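Side-chain contact in bifunctional dTDP-4-dehydrorhamnose 3,5-epimerase/dTDP-4-dehydrorhamnose reductase (Arabidopsis thaliana, PDB 4QQR), which carries out both the 3,5-epimerisation of dTDP-4-keto-6-deoxyglucose and the subsequent 4-keto reduction that yields dTDP-L-rhamnose: residues H229-E234 with S281-L286. Residues are numbered along the deposited sequence; the frame is centred on the assembly and turned at random.
Sequences HNEILE and SIKESL
With CG anti to the carbonyl carbon (chi1 -64°) and the chain extended beyond it, Glu-231 reaches part-way into the gap between two helices; Lys-283 adopts the same first torsion (-65°) and stretches out to meet it. Both slant back towards their helix starts, and the charges meet beside the N-terminal turns. The two chains cross obliquely, and only their ends come together. NZ of Lys-283 donates to OE1 of Glu-231 at 2.7 Å, forming a salt bridge. The ammonium sits over one face of the carboxylate at OE1, 54° out of its plane. CE of Lys-283 follows its nitrogen, 3.4 Å from OE1 of Glu-231. The other oxygen, OE2, accepts a bond from the backbone N of Ser-228, which ties the carboxylate to its own helix start as well as to the lysine. In the second helix, OE2 of Glu-284 accepts through its anti lone pair from N of Ser-281, the N-cap residue, at 3.0 Å; the Ser-281 side chain makes no capping bond. One residue on in the first helix and about a turn on in the second, the contact becomes apolar: CG1 of Ile-232 stands 4.4 Å from CD1 of Leu-286, a loose touch between two buried residues. The helices run in broadly the same direction and stay well apart, Ile-232 CA and Lys-283 CA being 8.6 Å from each other, so side chains alone span the gap. Elsewhere, His-229 and Leu-233 rest on Val-190 and on Ile-184 of helix 180-186, and OG of Ser-285 hydrogen-bonds to OE1 of Glu-202. The arrangement joins helices 229-239 and 282-291 in the C-terminal part of the chain, which in this RmlD-like, extended short-chain dehydrogenase/reductase fold probably belongs to the substrate-binding region beside the Rossmann sheet.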
ATOM      1  N   HIS A 229     -24.442  15.529  14.463  1.00 46.02           N
ATOM      2  CA  HIS A 229     -25.371  15.724  13.342  1.00 46.68           C
ATOM      3  C   HIS A 229     -26.518  16.619  13.745  1.00 42.87           C
ATOM      4  O   HIS A 229     -26.995  17.423  12.943  1.00 43.48           O
ATOM      5  CB  HIS A 229     -25.934  14.388  12.868  1.00 49.77           C
ATOM      6  CG  HIS A 229     -24.887  13.374  12.549  1.00 47.90           C
ATOM      7  ND1 HIS A 229     -24.153  12.734  13.527  1.00 49.77           N
ATOM      8  CD2 HIS A 229     -24.433  12.894  11.370  1.00 48.50           C
ATOM      9  CE1 HIS A 229     -23.304  11.900  12.963  1.00 49.63           C
ATOM     10  NE2 HIS A 229     -23.450  11.978  11.650  1.00 50.18           N
ATOM     11  N   ASN A 230     -26.944  16.476  14.998  1.00 43.03           N
ATOM     12  CA  ASN A 230     -28.045  17.263  15.533  1.00 42.88           C
ATOM     13  C   ASN A 230     -27.713  18.734  15.679  1.00 45.41           C
ATOM     14  O   ASN A 230     -28.516  19.594  15.300  1.00 45.90           O
ATOM     15  CB  ASN A 230     -28.525  16.695  16.868  1.00 41.56           C
ATOM     16  CG  ASN A 230     -29.445  15.489  16.699  1.00 44.45           C
ATOM     17  OD1 ASN A 230     -29.965  15.231  15.624  1.00 44.32           O
ATOM     18  ND2 ASN A 230     -29.660  14.761  17.774  1.00 47.30           N
ATOM     19  N   GLU A 231     -26.531  19.031  16.219  1.00 44.94           N
ATOM     20  CA  GLU A 231     -26.134  20.417  16.432  1.00 42.79           C
ATOM     21  C   GLU A 231     -26.140  21.120  15.097  1.00 44.48           C
ATOM     22  O   GLU A 231     -26.429  22.317  15.016  1.00 47.69           O
ATOM     23  CB  GLU A 231     -24.763  20.517  17.105  1.00 42.26           C
ATOM     24  CG  GLU A 231     -24.753  19.916  18.504  1.00 46.35           C
ATOM     25  CD  GLU A 231     -23.372  19.845  19.145  1.00 50.39           C
ATOM     26  OE1 GLU A 231     -23.200  20.457  20.226  1.00 55.90           O
ATOM     27  OE2 GLU A 231     -22.473  19.154  18.599  1.00 47.68           O
ATOM     28  N   ILE A 232     -25.864  20.346  14.047  1.00 40.56           N
ATOM     29  CA  ILE A 232     -25.837  20.854  12.689  1.00 40.82           C
ATOM     30  C   ILE A 232     -27.242  21.090  12.148  1.00 44.78           C
ATOM     31  O   ILE A 232     -27.552  22.182  11.673  1.00 42.71           O
ATOM     32  CB  ILE A 232     -25.072  19.895  11.769  1.00 43.68           C
ATOM     33  CG1 ILE A 232     -23.567  19.979  12.065  1.00 42.75           C
ATOM     34  CG2 ILE A 232     -25.362  20.204  10.295  1.00 38.43           C
ATOM     35  CD1 ILE A 232     -22.716  18.970  11.280  1.00 42.68           C
ATOM     36  N   LEU A 233     -28.084  20.062  12.231  1.00 45.09           N
ATOM     37  CA  LEU A 233     -29.472  20.155  11.767  1.00 47.16           C
ATOM     38  C   LEU A 233     -30.220  21.308  12.436  1.00 48.54           C
ATOM     39  O   LEU A 233     -31.031  21.980  11.795  1.00 48.02           O
ATOM     40  CB  LEU A 233     -30.221  18.822  11.970  1.00 46.35           C
ATOM     41  CG  LEU A 233     -30.343  17.794  10.822  1.00 51.08           C
ATOM     42  CD1 LEU A 233     -29.360  18.043   9.693  1.00 48.17           C
ATOM     43  CD2 LEU A 233     -30.211  16.353  11.309  1.00 48.54           C
ATOM     44  N   GLU A 234     -29.940  21.536  13.722  1.00 48.34           N
ATOM     45  CA  GLU A 234     -30.557  22.646  14.448  1.00 48.92           C
ATOM     46  C   GLU A 234     -30.155  23.962  13.798  1.00 48.46           C
ATOM     47  O   GLU A 234     -30.988  24.842  13.602  1.00 50.85           O
ATOM     48  CB  GLU A 234     -30.144  22.652  15.925  1.00 48.26           C
ATOM     49  CG  GLU A 234     -30.706  21.524  16.759  1.00 43.09           C
ATOM     50  CD  GLU A 234     -29.792  21.167  17.909  1.00 48.32           C
ATOM     51  OE1 GLU A 234     -30.044  20.142  18.578  1.00 49.41           O
ATOM     52  OE2 GLU A 234     -28.802  21.903  18.142  1.00 52.10           O
ATOM     53  N   SER A 281     -13.010  27.249  15.269  1.00 41.15           N
ATOM     54  CA  SER A 281     -13.641  25.969  15.572  1.00 43.03           C
ATOM     55  C   SER A 281     -14.876  25.747  14.708  1.00 42.55           C
ATOM     56  O   SER A 281     -15.397  26.693  14.110  1.00 38.17           O
ATOM     57  CB  SER A 281     -14.002  25.875  17.048  1.00 44.70           C
ATOM     58  OG  SER A 281     -12.828  25.736  17.818  1.00 44.38           O
ATOM     59  N   ILE A 282     -15.339  24.497  14.652  1.00 39.52           N
ATOM     60  CA  ILE A 282     -16.403  24.140  13.718  1.00 40.44           C
ATOM     61  C   ILE A 282     -17.588  25.044  13.879  1.00 40.83           C
ATOM     62  O   ILE A 282     -17.996  25.705  12.919  1.00 42.18           O
ATOM     63  CB  ILE A 282     -16.908  22.708  13.856  1.00 40.70           C
ATOM     64  CG1 ILE A 282     -16.091  21.942  14.893  1.00 41.93           C
ATOM     65  CG2 ILE A 282     -16.952  22.031  12.467  1.00 36.57           C
ATOM     66  CD1 ILE A 282     -16.592  22.091  16.311  1.00 44.28           C
ATOM     67  N   LYS A 283     -18.123  25.087  15.097  1.00 42.60           N
ATOM     68  CA  LYS A 283     -19.336  25.854  15.362  1.00 42.17           C
ATOM     69  C   LYS A 283     -19.222  27.285  14.861  1.00 42.64           C
ATOM     70  O   LYS A 283     -20.050  27.715  14.048  1.00 40.90           O
ATOM     71  CB  LYS A 283     -19.766  25.752  16.831  1.00 36.58           C
ATOM     72  CG  LYS A 283     -20.166  24.317  17.211  1.00 45.25           C
ATOM     73  CD  LYS A 283     -20.895  24.226  18.547  1.00 44.96           C
ATOM     74  CE  LYS A 283     -21.075  22.762  18.968  1.00 40.44           C
ATOM     75  NZ  LYS A 283     -21.622  22.633  20.358  1.00 41.03           N
ATOM     76  N   GLU A 284     -18.186  28.005  15.291  1.00 40.08           N
ATOM     77  CA  GLU A 284     -18.045  29.381  14.832  1.00 44.26           C
ATOM     78  C   GLU A 284     -17.753  29.427  13.331  1.00 45.90           C
ATOM     79  O   GLU A 284     -18.232  30.323  12.632  1.00 46.18           O
ATOM     80  CB  GLU A 284     -17.022  30.195  15.659  1.00 48.40           C
ATOM     81  CG  GLU A 284     -15.722  29.467  16.041  1.00 56.58           C
ATOM     82  CD  GLU A 284     -14.569  30.421  16.445  1.00 60.38           C
ATOM     83  OE1 GLU A 284     -14.860  31.578  16.839  1.00 67.30           O
ATOM     84  OE2 GLU A 284     -13.374  30.017  16.364  1.00 53.70           O
ATOM     85  N   SER A 285     -16.999  28.443  12.837  1.00 43.24           N
ATOM     86  CA  SER A 285     -16.647  28.385  11.415  1.00 43.04           C
ATOM     87  C   SER A 285     -17.868  28.041  10.571  1.00 42.73           C
ATOM     88  O   SER A 285     -18.068  28.612   9.497  1.00 42.53           O
ATOM     89  CB  SER A 285     -15.524  27.373  11.174  1.00 42.62           C
ATOM     90  OG  SER A 285     -15.093  27.371   9.826  1.00 40.65           O
ATOM     91  N   LEU A 286     -18.674  27.102  11.061  1.00 40.83           N
ATOM     92  CA  LEU A 286     -19.986  26.824  10.476  1.00 42.78           C
ATOM     93  C   LEU A 286     -20.861  28.083  10.395  1.00 45.12           C
ATOM     94  O   LEU A 286     -21.394  28.390   9.325  1.00 47.73           O
ATOM     95  CB  LEU A 286     -20.715  25.732  11.264  1.00 41.31           C
ATOM     96  CG  LEU A 286     -20.283  24.294  11.000  1.00 40.00           C
ATOM     97  CD1 LEU A 286     -20.749  23.389  12.110  1.00 38.25           C
ATOM     98  CD2 LEU A 286     -20.840  23.836   9.670  1.00 41.02           C
TER